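Local coordinates for protein D-galactonate dehydratase family member RspA (Pantoea ananatis, PDB 3T6C) that dehydrates D-gluconate to 2-dehydro-3-deoxy-D-gluconate with low, magnesium-dependent activity in vitro and probably plays no significant part in D-gluconate degradation in the cell, at residues Gly179-Ala184 against Leu244-Glu249; Glu158-Ala163 against Phe230-Asn235; Met429-Thr432 against Thr436-Arg439. All coordinates share one frame; numbering follows the deposited sequence. Where two conformers were deposited one is given.

Contact 1. Residues Gly179-Ala184 against Leu244-Glu249. With MG (magnesium ion), chain C; GCO (D-gluconic acid), chain D; EDO (1,2-ethanediol), chain G.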
ATOM      1  N   GLY A 179      22.128  -6.288 -35.386  1.00 22.86           N
ATOM      2  CA  GLY A 179      21.433  -5.153 -36.027  1.00 23.83           C
ATOM      3  C   GLY A 179      21.156  -3.957 -35.106  1.00 23.18           C
ATOM      4  O   GLY A 179      20.107  -3.274 -35.213  1.00 23.81           O
ATOM      5  N   MET A 180      22.088  -3.678 -34.200  1.00 21.37           N
ATOM      6  CA  MET A 180      21.944  -2.541 -33.259  1.00 23.43           C
ATOM      7  C   MET A 180      20.572  -2.484 -32.560  1.00 24.78           C
ATOM      8  O   MET A 180      20.214  -3.450 -31.889  1.00 21.59           O
ATOM      9  CB  MET A 180      22.350  -1.196 -33.865  1.00 26.32           C
ATOM     10  CG  MET A 180      22.930  -0.245 -32.778  1.00 24.81           C
ATOM     11  SD  MET A 180      23.367   1.331 -33.516  1.00 40.87           S
ATOM     12  CE  MET A 180      24.956   0.946 -34.233  1.00 78.24           C
ATOM     13  N   TYR A 181      19.801  -1.387 -32.700  1.00 19.56           N
ATOM     14  CA  TYR A 181      18.524  -1.251 -31.930  1.00 20.03           C
ATOM     15  C   TYR A 181      17.298  -1.677 -32.761  1.00 21.01           C
ATOM     16  O   TYR A 181      17.138  -1.243 -33.918  1.00 22.22           O
ATOM     17  CB  TYR A 181      18.385   0.190 -31.421  1.00 17.35           C
ATOM     18  CG  TYR A 181      19.637   0.668 -30.703  1.00 20.09           C
ATOM     19  CD1 TYR A 181      20.215  -0.111 -29.695  1.00 17.79           C
ATOM     20  CD2 TYR A 181      20.232   1.894 -31.009  1.00 22.03           C
ATOM     21  CE1 TYR A 181      21.320   0.270 -29.056  1.00 17.75           C
ATOM     22  CE2 TYR A 181      21.400   2.307 -30.331  1.00 20.03           C
ATOM     23  CZ  TYR A 181      21.928   1.481 -29.351  1.00 18.67           C
ATOM     24  OH  TYR A 181      23.077   1.869 -28.652  1.00 20.01           O
ATOM     25  N   GLY A 182      16.469  -2.571 -32.229  1.00 16.22           N
ATOM     26  CA  GLY A 182      15.313  -3.065 -32.996  1.00 14.80           C
ATOM     27  C   GLY A 182      15.706  -3.995 -34.150  1.00 16.63           C
ATOM     28  O   GLY A 182      14.849  -4.447 -34.932  1.00 19.10           O
ATOM     29  N   GLY A 183      17.005  -4.239 -34.305  1.00 16.78           N
ATOM     30  CA  GLY A 183      17.485  -5.077 -35.389  1.00 25.93           C
ATOM     31  C   GLY A 183      17.670  -4.276 -36.675  1.00 29.74           C
ATOM     32  O   GLY A 183      18.035  -4.845 -37.700  1.00 27.12           O
ATOM     33  N   ALA A 184      17.397  -2.969 -36.639  1.00 26.79           N
ATOM     34  CA  ALA A 184      17.375  -2.132 -37.872  1.00 26.04           C
ATOM     35  C   ALA A 184      18.758  -1.657 -38.395  1.00 28.89           C
ATOM     36  O   ALA A 184      18.861  -1.128 -39.523  1.00 27.02           O
ATOM     37  CB  ALA A 184      16.393  -0.889 -37.687  1.00 25.10           C
ATOM     38  N   LEU A 244      25.906  -7.987 -22.101  1.00  8.97           N
ATOM     39  CA  LEU A 244      24.899  -6.927 -21.872  1.00 10.07           C
ATOM     40  C   LEU A 244      24.037  -6.807 -23.119  1.00  8.11           C
ATOM     41  O   LEU A 244      24.463  -7.178 -24.211  1.00  9.99           O
ATOM     42  CB  LEU A 244      25.598  -5.566 -21.643  1.00  9.43           C
ATOM     43  CG  LEU A 244      26.425  -5.388 -20.369  1.00 10.88           C
ATOM     44  CD1 LEU A 244      27.747  -6.219 -20.336  1.00 10.12           C
ATOM     45  CD2 LEU A 244      26.706  -3.941 -20.174  1.00 13.64           C
ATOM     46  N   HIS A 245      22.796  -6.323 -22.962  1.00  7.01           N
ATOM     47  CA  HIS A 245      21.950  -6.079 -24.134  1.00  8.84           C
ATOM     48  C   HIS A 245      21.137  -4.811 -23.895  1.00 10.55           C
ATOM     49  O   HIS A 245      20.678  -4.578 -22.769  1.00  9.83           O
ATOM     50  CB  HIS A 245      20.997  -7.270 -24.446  1.00  9.38           C
ATOM     51  CG  HIS A 245      20.181  -7.041 -25.686  1.00  9.43           C
ATOM     52  ND1 HIS A 245      20.741  -7.020 -26.956  1.00 10.33           N
ATOM     53  CD2 HIS A 245      18.874  -6.715 -25.836  1.00  9.32           C
ATOM     54  CE1 HIS A 245      19.782  -6.733 -27.837  1.00  8.75           C
ATOM     55  NE2 HIS A 245      18.652  -6.536 -27.185  1.00 10.64           N
ATOM     56  N   ASP A 246      20.961  -4.013 -24.951  1.00  8.59           N
ATOM     57  CA  ASP A 246      20.190  -2.765 -24.854  1.00  7.97           C
ATOM     58  C   ASP A 246      18.901  -2.891 -25.669  1.00  7.58           C
ATOM     59  O   ASP A 246      18.945  -2.955 -26.937  1.00  9.82           O
ATOM     60  CB  ASP A 246      21.077  -1.626 -25.416  1.00 10.23           C
ATOM     61  CG  ASP A 246      20.509  -0.221 -25.169  1.00  8.73           C
ATOM     62  OD1 ASP A 246      19.328  -0.059 -24.781  1.00  8.98           O
ATOM     63  OD2 ASP A 246      21.288   0.757 -25.359  1.00  8.38           O
ATOM     64  N   ALA A 247      17.755  -2.945 -24.977  1.00  8.92           N
ATOM     65  CA  ALA A 247      16.460  -3.033 -25.685  1.00  8.23           C
ATOM     66  C   ALA A 247      16.066  -1.682 -26.267  1.00 10.96           C
ATOM     67  O   ALA A 247      15.241  -1.638 -27.158  1.00  8.45           O
ATOM     68  CB  ALA A 247      15.412  -3.501 -24.725  1.00  9.73           C
ATOM     69  N   HIS A 248      16.644  -0.594 -25.738  1.00  8.97           N
ATOM     70  CA  HIS A 248      16.511   0.758 -26.343  1.00  8.40           C
ATOM     71  C   HIS A 248      15.070   1.156 -26.615  1.00  8.40           C
ATOM     72  O   HIS A 248      14.732   1.669 -27.686  1.00 10.13           O
ATOM     73  CB  HIS A 248      17.345   0.847 -27.624  1.00  9.90           C
ATOM     74  CG  HIS A 248      17.897   2.220 -27.912  1.00  8.77           C
ATOM     75  ND1 HIS A 248      17.125   3.249 -28.412  1.00 12.23           N
ATOM     76  CD2 HIS A 248      19.158   2.707 -27.819  1.00  9.88           C
ATOM     77  CE1 HIS A 248      17.884   4.319 -28.608  1.00 12.86           C
ATOM     78  NE2 HIS A 248      19.125   4.018 -28.252  1.00 11.15           N
ATOM     79  N   GLU A 249      14.216   0.862 -25.623  1.00  8.00           N
ATOM     80  CA  GLU A 249      12.761   1.205 -25.614  1.00  6.36           C
ATOM     81  C   GLU A 249      11.994   0.738 -26.879  1.00  9.99           C
ATOM     82  O   GLU A 249      10.950   1.311 -27.182  1.00 11.26           O
ATOM     83  CB  GLU A 249      12.506   2.725 -25.346  1.00 10.47           C
ATOM     84  CG  GLU A 249      13.106   3.722 -26.406  1.00 11.21           C
ATOM     85  CD  GLU A 249      12.830   5.227 -26.130  1.00 11.63           C
ATOM     86  OE1 GLU A 249      12.210   5.549 -25.092  1.00 10.52           O
ATOM     87  OE2 GLU A 249      13.207   6.063 -27.007  1.00 11.78           O
TER
HETATM   88 MG    MG C 501      21.452   2.591 -24.471  1.00  8.02          MG
HETATM   89  C1  GCO D 601      23.896   3.674 -25.650  1.00 12.63           C
HETATM   90  C2  GCO D 601      22.832   4.519 -26.242  1.00 13.43           C
HETATM   91  C3  GCO D 601      23.240   5.274 -27.493  1.00 15.71           C
HETATM   92  C4  GCO D 601      22.197   6.310 -27.858  1.00 14.54           C
HETATM   93  C5  GCO D 601      22.870   7.541 -28.414  1.00 14.27           C
HETATM   94  C6  GCO D 601      21.899   8.647 -28.786  1.00 12.15           C
HETATM   95  O1A GCO D 601      25.126   3.916 -25.829  1.00 11.72           O
HETATM   96  O1B GCO D 601      23.548   2.771 -24.820  1.00  9.42           O
HETATM   97  O2  GCO D 601      21.633   3.790 -26.274  1.00 10.18           O
HETATM   98  O3  GCO D 601      23.403   4.323 -28.480  1.00 15.67           O
HETATM   99  O4  GCO D 601      21.336   5.735 -28.824  1.00 15.51           O
HETATM  100  O5  GCO D 601      23.757   8.016 -27.470  1.00 13.43           O
HETATM  101  O6  GCO D 601      22.511   9.825 -29.275  1.00 12.99           O
HETATM  102  C1  EDO G 703      14.802  -4.775 -39.154  1.00 40.23           C
HETATM  103  O1  EDO G 703      15.504  -5.410 -40.228  1.00 47.34           O
HETATM  104  C2  EDO G 703      13.907  -5.819 -38.475  1.00 38.64           C
HETATM  105  O2  EDO G 703      13.603  -5.401 -37.122  1.00 26.13           O
HETATM  106  O   HOH W   1      17.082  -2.635 -29.430  1.00 18.03           O
HETATM  107  O   HOH W   2      19.357   2.569 -24.526  1.00  8.61           O

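Contact 2. Residues Glu158-Ala163 against Phe230-Asn235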
ATOM      1  N   GLU A 158      28.248 -13.611 -36.669  1.00 17.06           N
ATOM      2  CA  GLU A 158      29.018 -12.372 -36.741  1.00 12.45           C
ATOM      3  C   GLU A 158      29.120 -11.763 -35.356  1.00 15.01           C
ATOM      4  O   GLU A 158      30.155 -11.212 -35.005  1.00 13.38           O
ATOM      5  CB  GLU A 158      28.358 -11.368 -37.693  1.00 12.86           C
ATOM      6  CG  GLU A 158      28.474 -11.822 -39.141  1.00 19.41           C
ATOM      7  CD  GLU A 158      28.098 -10.715 -40.118  1.00 27.04           C
ATOM      8  OE1 GLU A 158      27.727  -9.592 -39.689  1.00 26.50           O
ATOM      9  OE2 GLU A 158      28.192 -10.979 -41.337  1.00 31.67           O
ATOM     10  N   VAL A 159      28.023 -11.799 -34.592  1.00 13.35           N
ATOM     11  CA  VAL A 159      28.072 -11.229 -33.227  1.00 13.83           C
ATOM     12  C   VAL A 159      29.085 -12.022 -32.382  1.00 13.28           C
ATOM     13  O   VAL A 159      29.932 -11.449 -31.649  1.00 11.53           O
ATOM     14  CB  VAL A 159      26.675 -11.216 -32.555  1.00 12.94           C
ATOM     15  CG1 VAL A 159      26.763 -10.644 -31.113  1.00 12.78           C
ATOM     16  CG2 VAL A 159      25.741 -10.352 -33.359  1.00 15.22           C
ATOM     17  N   GLU A 160      29.032 -13.344 -32.521  1.00 11.82           N
ATOM     18  CA  GLU A 160      29.975 -14.206 -31.808  1.00 12.88           C
ATOM     19  C   GLU A 160      31.406 -13.859 -32.165  1.00 12.36           C
ATOM     20  O   GLU A 160      32.268 -13.738 -31.284  1.00 14.25           O
ATOM     21  CB  GLU A 160      29.693 -15.678 -32.142  1.00 11.81           C
ATOM     22  CG  GLU A 160      30.737 -16.667 -31.584  1.00 15.81           C
ATOM     23  CD  GLU A 160      30.725 -18.009 -32.300  1.00 16.97           C
ATOM     24  OE1 GLU A 160      29.753 -18.333 -33.027  1.00 18.40           O
ATOM     25  OE2 GLU A 160      31.691 -18.805 -32.088  1.00 20.13           O
ATOM     26  N   ASP A 161      31.697 -13.691 -33.455  1.00 13.75           N
ATOM     27  CA  ASP A 161      33.077 -13.414 -33.850  1.00 13.70           C
ATOM     28  C   ASP A 161      33.536 -12.073 -33.293  1.00 14.95           C
ATOM     29  O   ASP A 161      34.678 -11.900 -32.885  1.00 14.47           O
ATOM     30  CB  ASP A 161      33.214 -13.353 -35.379  1.00 15.38           C
ATOM     31  CG  ASP A 161      33.123 -14.724 -36.053  1.00 19.79           C
ATOM     32  OD1 ASP A 161      33.455 -15.746 -35.430  1.00 23.08           O
ATOM     33  OD2 ASP A 161      32.711 -14.739 -37.227  1.00 21.67           O
ATOM     34  N   SER A 162      32.660 -11.090 -33.325  1.00 11.63           N
ATOM     35  CA  SER A 162      32.997  -9.775 -32.799  1.00 11.97           C
ATOM     36  C   SER A 162      33.269  -9.826 -31.282  1.00 13.89           C
ATOM     37  O   SER A 162      34.230  -9.234 -30.762  1.00 12.60           O
ATOM     38  CB  SER A 162      31.841  -8.814 -33.070  1.00 14.37           C
ATOM     39  OG  SER A 162      32.172  -7.531 -32.495  1.00 20.98           O
ATOM     40  N   ALA A 163      32.404 -10.525 -30.568  1.00 12.74           N
ATOM     41  CA  ALA A 163      32.553 -10.611 -29.115  1.00 11.97           C
ATOM     42  C   ALA A 163      33.850 -11.350 -28.775  1.00 13.37           C
ATOM     43  O   ALA A 163      34.557 -10.947 -27.857  1.00 12.51           O
ATOM     44  CB  ALA A 163      31.357 -11.281 -28.492  1.00 14.56           C
ATOM     45  N   PHE A 230      21.417 -14.902 -27.298  1.00 10.31           N
ATOM     46  CA  PHE A 230      22.154 -15.151 -26.072  1.00  9.60           C
ATOM     47  C   PHE A 230      22.380 -16.607 -25.754  1.00 14.48           C
ATOM     48  O   PHE A 230      23.433 -16.954 -25.205  1.00 12.20           O
ATOM     49  CB  PHE A 230      21.649 -14.303 -24.887  1.00  9.57           C
ATOM     50  CG  PHE A 230      22.029 -12.862 -25.046  1.00  9.57           C
ATOM     51  CD1 PHE A 230      23.264 -12.438 -24.615  1.00 12.55           C
ATOM     52  CD2 PHE A 230      21.204 -11.971 -25.724  1.00 11.44           C
ATOM     53  CE1 PHE A 230      23.691 -11.153 -24.853  1.00 12.52           C
ATOM     54  CE2 PHE A 230      21.611 -10.659 -25.947  1.00 12.75           C
ATOM     55  CZ  PHE A 230      22.863 -10.248 -25.495  1.00 10.17           C
ATOM     56  N   ASP A 231      21.450 -17.462 -26.179  1.00 11.22           N
ATOM     57  CA  ASP A 231      21.718 -18.915 -26.075  1.00 11.96           C
ATOM     58  C   ASP A 231      22.955 -19.287 -26.899  1.00 12.00           C
ATOM     59  O   ASP A 231      23.843 -20.035 -26.420  1.00 14.21           O
ATOM     60  CB  ASP A 231      20.489 -19.659 -26.574  1.00 13.69           C
ATOM     61  CG  ASP A 231      20.558 -21.156 -26.328  1.00 20.76           C
ATOM     62  OD1 ASP A 231      20.544 -21.589 -25.170  1.00 30.92           O
ATOM     63  OD2 ASP A 231      20.623 -21.899 -27.304  1.00 33.03           O
ATOM     64  N   HIS A 232      23.051 -18.750 -28.116  1.00 13.83           N
ATOM     65  CA  HIS A 232      24.168 -19.084 -28.998  1.00 11.29           C
ATOM     66  C   HIS A 232      25.438 -18.539 -28.390  1.00 12.44           C
ATOM     67  O   HIS A 232      26.463 -19.239 -28.359  1.00 12.19           O
ATOM     68  CB  HIS A 232      23.953 -18.447 -30.376  1.00 13.47           C
ATOM     69  CG  HIS A 232      25.146 -18.577 -31.266  1.00 16.02           C
ATOM     70  ND1 HIS A 232      25.418 -19.742 -31.946  1.00 18.37           N
ATOM     71  CD2 HIS A 232      26.142 -17.707 -31.582  1.00 15.17           C
ATOM     72  CE1 HIS A 232      26.520 -19.587 -32.665  1.00 21.86           C
ATOM     73  NE2 HIS A 232      26.986 -18.370 -32.450  1.00 17.84           N
ATOM     74  N   LEU A 233      25.405 -17.303 -27.901  1.00 12.24           N
ATOM     75  CA  LEU A 233      26.621 -16.696 -27.350  1.00 12.67           C
ATOM     76  C   LEU A 233      27.106 -17.435 -26.119  1.00 15.10           C
ATOM     77  O   LEU A 233      28.281 -17.636 -25.969  1.00 13.82           O
ATOM     78  CB  LEU A 233      26.400 -15.211 -27.032  1.00 12.29           C
ATOM     79  CG  LEU A 233      26.159 -14.325 -28.265  1.00 11.99           C
ATOM     80  CD1 LEU A 233      25.769 -12.935 -27.764  1.00  9.96           C
ATOM     81  CD2 LEU A 233      27.396 -14.250 -29.202  1.00 13.48           C
ATOM     82  N   ARG A 234      26.197 -17.862 -25.240  1.00 12.63           N
ATOM     83  CA  ARG A 234      26.626 -18.624 -24.073  1.00 13.06           C
ATOM     84  C   ARG A 234      27.180 -19.985 -24.478  1.00 12.88           C
ATOM     85  O   ARG A 234      28.151 -20.459 -23.892  1.00 14.15           O
ATOM     86  CB  ARG A 234      25.488 -18.770 -23.067  1.00 10.33           C
ATOM     87  CG  ARG A 234      25.166 -17.455 -22.358  1.00 10.35           C
ATOM     88  CD  ARG A 234      26.428 -16.989 -21.568  1.00 13.68           C
ATOM     89  NE  ARG A 234      26.137 -15.877 -20.661  1.00 10.56           N
ATOM     90  CZ  ARG A 234      27.015 -15.002 -20.192  1.00 12.94           C
ATOM     91  NH1 ARG A 234      28.320 -15.081 -20.492  1.00  9.93           N
ATOM     92  NH2 ARG A 234      26.595 -14.068 -19.361  1.00 11.84           N
ATOM     93  N   ASN A 235      26.577 -20.608 -25.495  0.57 13.60           N
ATOM     94  CA  ASN A 235      27.040 -21.905 -25.978  0.57 13.65           C
ATOM     95  C   ASN A 235      28.467 -21.817 -26.503  0.57 16.87           C
ATOM     96  O   ASN A 235      29.281 -22.725 -26.282  0.57 17.49           O
ATOM     97  CB  ASN A 235      26.103 -22.402 -27.080  0.57 12.41           C
ATOM     98  CG  ASN A 235      26.485 -23.789 -27.603  0.57 19.06           C
ATOM     99  OD1 ASN A 235      26.969 -24.636 -26.849  0.57 27.25           O
ATOM    100  ND2 ASN A 235      26.257 -24.024 -28.884  0.57 20.70           N
TER

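Contact 3. Residues Met429-Thr432 against Thr436-Arg439. With EDO (1,2-ethanediol), chain F.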
ATOM      1  N   MET A 429      13.496   8.646 -36.788  1.00 10.69           N
ATOM      2  CA  MET A 429      12.158   8.333 -37.310  1.00 11.16           C
ATOM      3  C   MET A 429      12.163   6.802 -37.434  1.00 12.74           C
ATOM      4  O   MET A 429      12.425   6.225 -38.513  1.00 13.59           O
ATOM      5  CB  MET A 429      12.045   8.974 -38.713  1.00 11.82           C
ATOM      6  CG  MET A 429      10.713   8.732 -39.417  1.00 12.68           C
ATOM      7  SD  MET A 429       9.364   9.637 -38.593  1.00 13.46           S
ATOM      8  CE  MET A 429       9.774  11.334 -39.022  1.00 11.74           C
ATOM      9  N   ALA A 430      11.689   6.154 -36.380  1.00 10.54           N
ATOM     10  CA  ALA A 430      11.652   4.688 -36.338  1.00  8.93           C
ATOM     11  C   ALA A 430      10.207   4.283 -36.428  1.00 13.23           C
ATOM     12  O   ALA A 430       9.390   4.762 -35.643  1.00 14.19           O
ATOM     13  CB  ALA A 430      12.270   4.194 -35.005  1.00 10.00           C
ATOM     14  N   ARG A 431       9.861   3.465 -37.427  1.00  9.44           N
ATOM     15  CA  ARG A 431       8.462   3.095 -37.595  1.00 10.13           C
ATOM     16  C   ARG A 431       8.307   1.586 -37.562  1.00  9.06           C
ATOM     17  O   ARG A 431       9.174   0.853 -38.049  1.00 10.58           O
ATOM     18  CB  ARG A 431       7.917   3.681 -38.913  1.00 10.37           C
ATOM     19  CG  ARG A 431       7.823   5.209 -38.894  1.00  8.83           C
ATOM     20  CD  ARG A 431       7.220   5.704 -40.189  1.00  9.35           C
ATOM     21  NE  ARG A 431       7.161   7.156 -40.263  1.00 10.45           N
ATOM     22  CZ  ARG A 431       6.157   7.922 -39.829  1.00 11.38           C
ATOM     23  NH1 ARG A 431       5.110   7.412 -39.165  1.00 12.77           N
ATOM     24  NH2 ARG A 431       6.230   9.244 -40.017  1.00 10.31           N
ATOM     25  N   THR A 432       7.231   1.124 -36.931  1.00  8.77           N
ATOM     26  CA  THR A 432       6.889  -0.319 -36.948  1.00  9.13           C
ATOM     27  C   THR A 432       6.310  -0.665 -38.324  1.00  8.19           C
ATOM     28  O   THR A 432       6.095   0.196 -39.161  1.00 10.62           O
ATOM     29  CB  THR A 432       5.912  -0.685 -35.795  1.00 13.95           C
ATOM     30  OG1 THR A 432       4.666  -0.015 -36.041  1.00 11.87           O
ATOM     31  CG2 THR A 432       6.485  -0.222 -34.446  1.00 11.06           C
ATOM     32  N   THR A 436       3.604   2.984 -37.731  1.00  9.15           N
ATOM     33  CA  THR A 436       3.532   3.732 -36.462  1.00 11.06           C
ATOM     34  C   THR A 436       4.894   4.258 -36.005  1.00 13.04           C
ATOM     35  O   THR A 436       5.870   3.488 -35.889  1.00 11.46           O
ATOM     36  CB  THR A 436       3.018   2.777 -35.347  1.00 10.43           C
ATOM     37  OG1 THR A 436       1.722   2.206 -35.701  1.00 10.14           O
ATOM     38  CG2 THR A 436       2.827   3.578 -34.046  1.00 12.42           C
ATOM     39  N   VAL A 437       4.934   5.552 -35.695  0.57 10.97           N
ATOM     40  CA  VAL A 437       6.091   6.154 -35.030  0.57 10.48           C
ATOM     41  C   VAL A 437       6.357   5.464 -33.698  0.57 10.27           C
ATOM     42  O   VAL A 437       5.431   5.301 -32.901  0.57 11.15           O
ATOM     43  CB  VAL A 437       5.839   7.632 -34.768  0.57  9.04           C
ATOM     44  CG1 VAL A 437       6.963   8.256 -33.886  0.57  9.63           C
ATOM     45  CG2 VAL A 437       5.735   8.365 -36.119  0.57  8.87           C
ATOM     46  N   TRP A 438       7.605   5.047 -33.453  1.00 10.29           N
ATOM     47  CA  TRP A 438       7.923   4.464 -32.143  1.00 10.50           C
ATOM     48  C   TRP A 438       8.972   5.301 -31.454  1.00 12.03           C
ATOM     49  O   TRP A 438       9.802   5.890 -32.113  1.00 15.35           O
ATOM     50  CB  TRP A 438       8.466   3.053 -32.339  1.00 12.59           C
ATOM     51  CG  TRP A 438       8.325   2.168 -31.113  1.00 11.28           C
ATOM     52  CD1 TRP A 438       9.300   1.894 -30.144  1.00 13.89           C
ATOM     53  CD2 TRP A 438       7.176   1.413 -30.758  1.00 11.69           C
ATOM     54  NE1 TRP A 438       8.775   1.040 -29.192  1.00 15.70           N
ATOM     55  CE2 TRP A 438       7.486   0.708 -29.554  1.00 17.54           C
ATOM     56  CE3 TRP A 438       5.904   1.262 -31.332  1.00 17.50           C
ATOM     57  CZ2 TRP A 438       6.559  -0.124 -28.920  1.00 20.82           C
ATOM     58  CZ3 TRP A 438       4.992   0.434 -30.705  1.00 18.67           C
ATOM     59  CH2 TRP A 438       5.323  -0.253 -29.510  1.00 22.75           C
ATOM     60  N   ARG A 439       9.012   5.288 -30.133  1.00 10.42           N
ATOM     61  CA  ARG A 439      10.094   5.977 -29.435  1.00  8.33           C
ATOM     62  C   ARG A 439      11.389   5.252 -29.769  1.00 11.52           C
ATOM     63  O   ARG A 439      11.510   4.015 -29.653  1.00 12.41           O
ATOM     64  CB  ARG A 439       9.774   6.009 -27.912  1.00 10.23           C
ATOM     65  CG  ARG A 439       8.555   6.825 -27.608  1.00 12.56           C
ATOM     66  CD  ARG A 439       8.038   6.571 -26.185  1.00 12.13           C
ATOM     67  NE  ARG A 439       6.967   7.519 -25.840  1.00 11.62           N
ATOM     68  CZ  ARG A 439       5.955   7.264 -25.011  1.00 13.69           C
ATOM     69  NH1 ARG A 439       5.799   6.030 -24.499  1.00 12.64           N
ATOM     70  NH2 ARG A 439       5.067   8.232 -24.703  1.00 14.90           N
TER
HETATM   71  C1  EDO F 701       7.331  11.447 -26.876  1.00 31.20           C
HETATM   72  O1  EDO F 701       7.155  10.043 -27.202  1.00 19.19           O
HETATM   73  C2  EDO F 701       7.090  11.838 -25.415  1.00 27.32           C
HETATM   74  O2  EDO F 701       5.793  11.329 -25.014  1.00 33.60           O
HETATM   75  O   HOH W   3      10.494   7.518 -34.210  1.00 16.78           O

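Contact 1. Residues Gly179-Ala184 against Leu244-Glu249
The gluconate-binding active site at the mouth of the enolase-superfamily barrel brings Tyr181 and His248 face to face, their ring centroids 3.8 Å apart and planes inclined by 27°. His248 CD2 sits over the centre of the tyrosine ring, 3.4 Å from Tyr181 CE2, and Met180 CG packs against the ring's opposite face. Beside the stack, Asp246 OD2 approaches Tyr181 CE1 at 3.7 Å, the carboxylate plane turned 62° from the ring. Asp246 turns its carboxylate away from its own backbone N (chi1 -170°), and OD2 binds magnesium at 2.0 Å, in a shell that also holds gluconate O1B and O2, a water, Glu272 and Glu298. That water donates a hydrogen bond to Asp246 OD1. A second water accepts from Gly182 N and donates to Asp246 O, joining the backbones of the two segments. Each ring reaches the ligand edge-on: Tyr181 OH shares a very short hydrogen bond (2.5 Å) with gluconate O3, and His248 NE2 shares one of 2.9 Å with gluconate O4. Arg175 also hydrogen-bonds Tyr181 OH. Two residues that probably act as proton donor/acceptors, as in related enzymes, thus lie stacked at neighbouring hydroxyls of a metal-chelated acid sugar.

Contact 2. Residues Glu158-Ala163 against Phe230-Asn235
Leu233 and His232, consecutive residues of helix 219-237, meet Val159 and Glu160 on helix 156-168, one pair through methyl groups and the other through a hydrogen bond. The CD2 methyl of Leu233 reaches the backbone of the facing helix, 3.7 Å from Glu160 CA, and also touches Val159 CG1 at 4.1 Å; the leucine and valine side chains cross at about a right angle. On the outer side of this apolar patch, His232 NE2 donates to Glu160 OE1 over 2.8 Å, with an N-H...O angle of 142°. The bond is bent at both ends: the nitrogen lies above the carboxylate plane, the oxygen is tilted out of the imidazole plane, and the two planes are steeply inclined. His232, with CG anti to the backbone N (chi1 172°), reaches across toward helix 156-168, while the extended Glu160 chain runs outward and crosses it at about a right angle. In the second shell, Arg164, one turn on from Glu160, makes a salt bridge to OE2, so the two carboxylate oxygens have different partners and the group's rotation is restrained. The segment axes approach to 10.1 Å and cross at -44°. Val159 and Leu233 both pack inward on Cys176 of strand 173-176, and Leu233 also touches Leu243 of strand 242-246; the contact therefore joins two helices outside neighbouring parallel strands of the enolase-superfamily (modified TIM) barrel.

Contact 3. Residues Met429-Thr432 against Thr436-Arg439
A short antiparallel hairpin near the C-terminus, its second strand weakly formed, sets Arg431 opposite Val437, beside strand 215-216 in a small mixed sheet. Two backbone hydrogen bonds tie it together: Trp438 N to Ala430 O at 2.8 Å and Thr432 N to Thr436 O at 2.9 Å. The same Thr436 carbonyl oxygen also receives a CA-H...O contact from Arg431 CA at 3.1 Å. Arg431 and Val437 form a non-hydrogen-bonded pair; in one of two valine conformers, Val437 CG2 lies over one face of the guanidinium. The arginine chain is extended from CG to NE, and Arg431 NH1 hydrogen-bonds Gly435 O and forms a salt bridge with Asp93 of a second subunit. Beyond the pair, Thr432 and Thr436 lie side by side, with Thr432 OG1 3.3 Å from Thr436 CB. Thr432 CG2, beside the backbone N and anti to the carbonyl carbon, reaches Trp438 CE3 obliquely at 3.5 Å. Farther along, Arg439 NE and NH2 hold the two hydroxyls of a 1,2-ethanediol, probably a crystallisation additive. Thr436 OG1 hydrogen-bonds Asp434 in the turn and Arg142 of a third subunit. Arg431 and Thr436 thus each serve the turn and a neighbouring subunit at once.

Contact 1 is the chemical centre, and the other two flank it. Contact 2 lies with its centre 15 Å away and touches it directly: Phe230 CZ packs 3.7 Å from His245 CB, on the strand that follows helix 219-237 and ends at the magnesium ligand Asp246. Contact 3, centred 14 Å from contact 1, meets it from the C-terminal tail, where Trp438 NE1 probably hydrogen-bonds Glu249 O at 3.0 Å, just after His248. The Trp438 side chain lies about 8 Å from that of His248. The side chain of Ala430 is about 11 Å from the bound gluconate. Contacts 2 and 3 do not touch, their nearest atoms being about 18 Å apart.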